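Local structure of chorismate mutase and shikimate 5-dehydrogenase fusion protein (Clostridium acetobutylicum, 3FBT) at residues N90-F94 against S247-D253; V199-A205 against Y225-V231. The protein probably catalyses the reversible NADPH-linked reduction of 3-dehydroshikimate to shikimate through this part of the protein, the shikimate dehydrogenase portion of a fusion with chorismate mutase. All coordinates share one frame; numbering follows the deposited sequence.

How the contacts relate
From the N terminus the chain first builds the mixed sheet of the shikimate-binding domain, which includes strand 91-94. It then passes into the parallel Rossmann-type sheet of the NADP-binding domain. Contact 2 closes a short loop there. Helix 201-204 leads through strand 209-212 to helix 221-228, whose C-terminal end packs back on it just before edge strand 232-234. Helix 237-252 then returns to the first domain, and contact 1 closes the long loop by laying its end against strand 91-94. Contact 2 thus falls within the span of contact 1. The two do not touch; their centres are about 38 Å apart, on opposite sides of the chain's centre.

Contact 1: N90-F94 against S247-D253; sequences NTLKF and SEEIWND
The indole of Trp251 meets strand 91-94 with its edge. Leu92 O and Lys93 CA lie there near the ring plane, and Thr91 CG2 approaches obliquely, 3.5 Å from Trp251 NE1. One ring face carries Ser247 O and Glu248 N from its own helix, both offset toward the rim. Glu248 OE1 lies in plane at the edge. Trp251 NE1 gives a weak hydrogen bond to Leu92 O at 2.8 Å, bent to 124° at the hydrogen. Thr91 has CG2 anti to its backbone N, which leaves OG1 beside that N (chi1 -60°). From there Thr91 OG1 donates to Asn90 OD1 at 3.0 Å, from above the amide plane. Thr104 OG1 is its second partner. The helix returns from the NADP-binding domain and packs on the mixed sheet of the shikimate-binding domain, nearly parallel to the strand (16°). Asn90, predicted to bind shikimate, and Thr91 form a classic beta bulge opposite Phe102. Ser247 OG bonds to Gln243, also predicted to bind shikimate, and to Asn63 and Thr104. At the far end Lys93 runs extended past Ile250, its CD 4.0 Å from Ile250 CG2. A bend at chi4 brings its amine to two acceptors near the end of segment 247-253. Lys93 NZ bonds Ile250 O at 2.7 Å, almost in line with the carbonyl bond, and makes a salt bridge to Asp253 OD2 at 3.1 Å from above the carboxylate plane.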
# COMPACT_ATOMS: atom_id res chain seq x y z
N ASN A 90 16.28 5.86 10.08
CA ASN A 90 15.16 4.90 10.23
C ASN A 90 13.84 5.42 9.68
O ASN A 90 12.84 4.76 9.86
CB ASN A 90 14.92 4.50 11.70
CG ASN A 90 14.27 5.61 12.45
OD1 ASN A 90 14.41 6.75 12.04
ND2 ASN A 90 13.52 5.31 13.51
N THR A 91 13.83 6.60 9.04
CA THR A 91 12.56 7.21 8.59
C THR A 91 12.77 7.87 7.20
O THR A 91 13.75 8.60 7.01
CB THR A 91 12.09 8.34 9.55
OG1 THR A 91 11.89 7.84 10.88
CG2 THR A 91 10.82 9.07 9.05
N LEU A 92 11.88 7.60 6.23
CA LEU A 92 12.02 8.11 4.88
C LEU A 92 10.80 8.96 4.53
O LEU A 92 9.71 8.55 4.78
CB LEU A 92 12.17 6.99 3.86
CG LEU A 92 13.17 5.88 4.22
CD1 LEU A 92 13.17 4.90 3.06
CD2 LEU A 92 14.57 6.45 4.36
N LYS A 93 11.04 10.17 4.07
CA LYS A 93 10.01 11.09 3.62
C LYS A 93 10.06 11.17 2.09
O LYS A 93 11.13 11.36 1.51
CB LYS A 93 10.29 12.48 4.16
CG LYS A 93 9.13 13.54 3.92
CD LYS A 93 9.64 14.97 4.39
CE LYS A 93 8.60 16.11 4.17
NZ LYS A 93 7.25 15.58 4.60
N PHE A 94 8.93 10.94 1.46
CA PHE A 94 8.87 10.97 0.00
C PHE A 94 8.42 12.34 -0.40
O PHE A 94 7.47 12.89 0.18
CB PHE A 94 7.86 9.92 -0.48
CG PHE A 94 8.36 8.52 -0.28
CD1 PHE A 94 9.05 7.87 -1.29
CD2 PHE A 94 8.23 7.90 0.95
CE1 PHE A 94 9.55 6.60 -1.15
CE2 PHE A 94 8.74 6.60 1.14
CZ PHE A 94 9.42 5.94 0.13
N SER A 247 7.61 10.04 13.41
CA SER A 247 7.68 9.71 12.00
C SER A 247 6.51 10.33 11.30
O SER A 247 6.66 10.84 10.17
CB SER A 247 7.75 8.16 11.76
OG SER A 247 8.96 7.69 12.37
N GLU A 248 5.34 10.24 11.96
CA GLU A 248 4.08 10.63 11.32
C GLU A 248 4.10 12.14 11.15
O GLU A 248 3.51 12.65 10.16
CB GLU A 248 2.86 10.25 12.16
CG GLU A 248 2.49 8.78 12.14
CD GLU A 248 2.11 8.24 10.77
OE1 GLU A 248 1.77 9.04 9.84
OE2 GLU A 248 2.17 6.99 10.61
N GLU A 249 4.77 12.83 12.10
CA GLU A 249 4.94 14.29 12.03
C GLU A 249 5.73 14.62 10.81
O GLU A 249 5.40 15.53 10.08
CB GLU A 249 5.64 14.88 13.27
CG GLU A 249 4.79 14.75 14.62
CD GLU A 249 5.58 15.27 15.86
OE1 GLU A 249 4.95 15.60 16.87
OE2 GLU A 249 6.84 15.38 15.82
N ILE A 250 6.83 13.91 10.57
CA ILE A 250 7.61 14.25 9.42
C ILE A 250 6.91 13.88 8.08
O ILE A 250 7.01 14.62 7.08
CB ILE A 250 8.97 13.57 9.52
CG1 ILE A 250 9.86 14.18 10.66
CG2 ILE A 250 9.61 13.52 8.17
CD1 ILE A 250 10.94 13.12 11.21
N TRP A 251 6.23 12.73 8.04
CA TRP A 251 5.54 12.29 6.83
C TRP A 251 4.39 13.25 6.42
O TRP A 251 4.25 13.61 5.28
CB TRP A 251 4.95 10.84 6.97
CG TRP A 251 6.05 9.77 7.14
CD1 TRP A 251 7.27 9.78 6.59
CD2 TRP A 251 5.94 8.53 7.88
NE1 TRP A 251 7.98 8.61 7.01
CE2 TRP A 251 7.16 7.87 7.81
CE3 TRP A 251 4.91 7.94 8.62
CZ2 TRP A 251 7.38 6.61 8.42
CZ3 TRP A 251 5.11 6.75 9.22
CH2 TRP A 251 6.34 6.09 9.14
N ASN A 252 3.57 13.59 7.39
CA ASN A 252 2.40 14.33 7.13
C ASN A 252 2.52 15.80 7.47
O ASN A 252 1.54 16.52 7.41
CB ASN A 252 1.28 13.70 7.90
CG ASN A 252 1.14 12.25 7.55
OD1 ASN A 252 0.97 11.91 6.38
ND2 ASN A 252 1.31 11.36 8.54
N ASP A 253 3.73 16.26 7.78
CA ASP A 253 3.98 17.66 8.15
C ASP A 253 2.92 18.17 9.08
O ASP A 253 2.25 19.18 8.75
CB ASP A 253 4.05 18.53 6.90
CG ASP A 253 5.35 18.30 6.15
OD1 ASP A 253 6.41 18.38 6.82
OD2 ASP A 253 5.34 18.01 4.92

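Contact 2: V199-A205 against Y225-V231; sequences VDKEVVA and YARESGV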
# COMPACT_ATOMS: atom_id res chain seq x y z
N VAL A 199 23.28 -7.34 32.82
CA VAL A 199 24.19 -7.18 33.98
C VAL A 199 23.62 -7.74 35.30
O VAL A 199 22.42 -8.04 35.39
CB VAL A 199 24.64 -5.69 34.18
CG1 VAL A 199 25.36 -5.14 32.94
CG2 VAL A 199 23.48 -4.84 34.42
N ASP A 200 24.47 -7.90 36.32
CA ASP A 200 23.95 -8.39 37.61
C ASP A 200 23.28 -7.25 38.36
O ASP A 200 23.57 -6.08 38.10
CB ASP A 200 25.05 -8.98 38.51
CG ASP A 200 25.75 -10.18 37.89
OD1 ASP A 200 25.06 -11.18 37.59
OD2 ASP A 200 27.02 -10.13 37.72
N LYS A 201 22.41 -7.60 39.31
CA LYS A 201 21.68 -6.59 40.13
C LYS A 201 22.59 -5.71 40.94
O LYS A 201 22.33 -4.52 41.19
CB LYS A 201 20.74 -7.28 41.10
CG LYS A 201 20.12 -6.28 42.05
CD LYS A 201 19.01 -6.89 42.86
CE LYS A 201 18.62 -5.93 43.98
NZ LYS A 201 19.58 -5.96 45.16
N GLU A 202 23.67 -6.31 41.39
CA GLU A 202 24.74 -5.56 42.06
C GLU A 202 25.29 -4.50 41.15
O GLU A 202 25.86 -3.47 41.60
CB GLU A 202 25.84 -6.57 42.40
CG GLU A 202 25.71 -7.75 41.46
CD GLU A 202 26.82 -8.71 41.60
OE1 GLU A 202 27.36 -8.80 42.73
OE2 GLU A 202 27.16 -9.38 40.59
N VAL A 203 25.22 -4.72 39.83
CA VAL A 203 25.67 -3.63 38.95
C VAL A 203 24.59 -2.59 38.84
O VAL A 203 24.83 -1.36 38.96
CB VAL A 203 26.16 -4.09 37.56
CG1 VAL A 203 26.47 -2.89 36.75
CG2 VAL A 203 27.42 -5.03 37.70
N VAL A 204 23.39 -3.07 38.62
CA VAL A 204 22.28 -2.17 38.51
C VAL A 204 22.30 -1.27 39.73
O VAL A 204 22.08 -0.07 39.61
CB VAL A 204 20.97 -2.94 38.48
CG1 VAL A 204 19.77 -1.99 38.30
CG2 VAL A 204 21.01 -4.03 37.43
N ALA A 205 22.64 -1.84 40.89
CA ALA A 205 22.46 -1.15 42.19
C ALA A 205 23.35 0.02 42.38
O ALA A 205 23.18 0.78 43.32
CB ALA A 205 22.62 -2.12 43.37
N TYR A 225 15.38 -5.93 38.86
CA TYR A 225 16.64 -5.63 39.53
C TYR A 225 16.71 -4.21 39.99
O TYR A 225 17.13 -3.94 41.11
CB TYR A 225 17.82 -5.83 38.59
CG TYR A 225 18.17 -7.25 38.36
CD1 TYR A 225 17.49 -8.27 39.00
CD2 TYR A 225 19.22 -7.58 37.50
CE1 TYR A 225 17.85 -9.61 38.78
CE2 TYR A 225 19.56 -8.86 37.25
CZ TYR A 225 18.90 -9.88 37.90
OH TYR A 225 19.31 -11.17 37.63
N ALA A 226 16.38 -3.28 39.08
CA ALA A 226 16.42 -1.88 39.39
C ALA A 226 15.37 -1.58 40.45
O ALA A 226 15.59 -0.72 41.31
CB ALA A 226 16.17 -1.05 38.13
N ARG A 227 14.25 -2.31 40.41
CA ARG A 227 13.14 -2.03 41.35
C ARG A 227 13.57 -2.37 42.77
O ARG A 227 13.69 -1.49 43.64
CB ARG A 227 11.87 -2.82 40.97
CG ARG A 227 10.73 -2.69 42.01
CD ARG A 227 9.39 -3.15 41.46
NE ARG A 227 9.46 -4.40 40.74
CZ ARG A 227 9.64 -5.57 41.32
NH1 ARG A 227 9.81 -5.64 42.64
NH2 ARG A 227 9.68 -6.68 40.58
N GLU A 228 13.84 -3.64 42.97
CA GLU A 228 14.47 -4.13 44.19
C GLU A 228 15.57 -3.24 44.80
O GLU A 228 15.74 -3.26 46.01
CB GLU A 228 15.03 -5.50 43.92
CG GLU A 228 14.06 -6.36 43.17
CD GLU A 228 14.51 -7.81 43.15
OE1 GLU A 228 13.67 -8.69 42.87
OE2 GLU A 228 15.70 -8.06 43.42
N SER A 229 16.33 -2.48 44.00
CA SER A 229 17.47 -1.72 44.55
C SER A 229 17.22 -0.23 44.78
O SER A 229 18.12 0.55 45.19
CB SER A 229 18.73 -1.88 43.66
OG SER A 229 19.06 -3.25 43.45
N GLY A 230 16.00 0.20 44.51
CA GLY A 230 15.65 1.58 44.73
C GLY A 230 16.00 2.47 43.58
O GLY A 230 15.94 3.70 43.71
N VAL A 231 16.35 1.88 42.43
CA VAL A 231 16.75 2.68 41.25
C VAL A 231 15.54 3.00 40.34
O VAL A 231 14.79 2.09 39.99
CB VAL A 231 17.89 1.97 40.36
CG1 VAL A 231 18.48 2.96 39.36
CG2 VAL A 231 18.99 1.39 41.22
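Val204 and Tyr225 form the close-packed part of this contact together with Lys201 and Ala226. Lys201 CB sits over one face of the Tyr225 ring as a CH-pi contact, 3.9 Å from the ring centroid and 17° off the normal. Val199 O lies at the ring edge, in plane, 3.5 Å from Tyr225 CE2. Val204 spreads its two methyls over neighbouring residues. Its CG1, placed anti to the backbone N (chi1 -178°), meets Ala226 CA at 3.5 Å. Its CG2 meets Tyr225 CB at 3.8 Å, with the two side chains crossing at about a right angle. No hydrogen bond joins the two segments. Val231 CG2 rests 3.8 Å from Val204 O. Helix 201-204 and the C-terminal part of helix 221-228 belong to the Rossmann-type NADP-binding domain, on the flank that leads into edge strand 232-234. Helix 221-228 closes with a Schellman motif: Val231 N bonds to Ala226 O at 2.9 Å, and Gly230 N bonds to Arg227 O. Gly230 takes the positive phi that the turn needs. The other side is looser and faces solvent. Ala205 CB lies 3.9 Å from Ser229 CB there. The Lys201 chain crosses Glu228 at about a right angle, with its CD near the carboxylate. Their charged ends do not meet, since Lys201 NZ is 4.7 Å from Glu228 OE2.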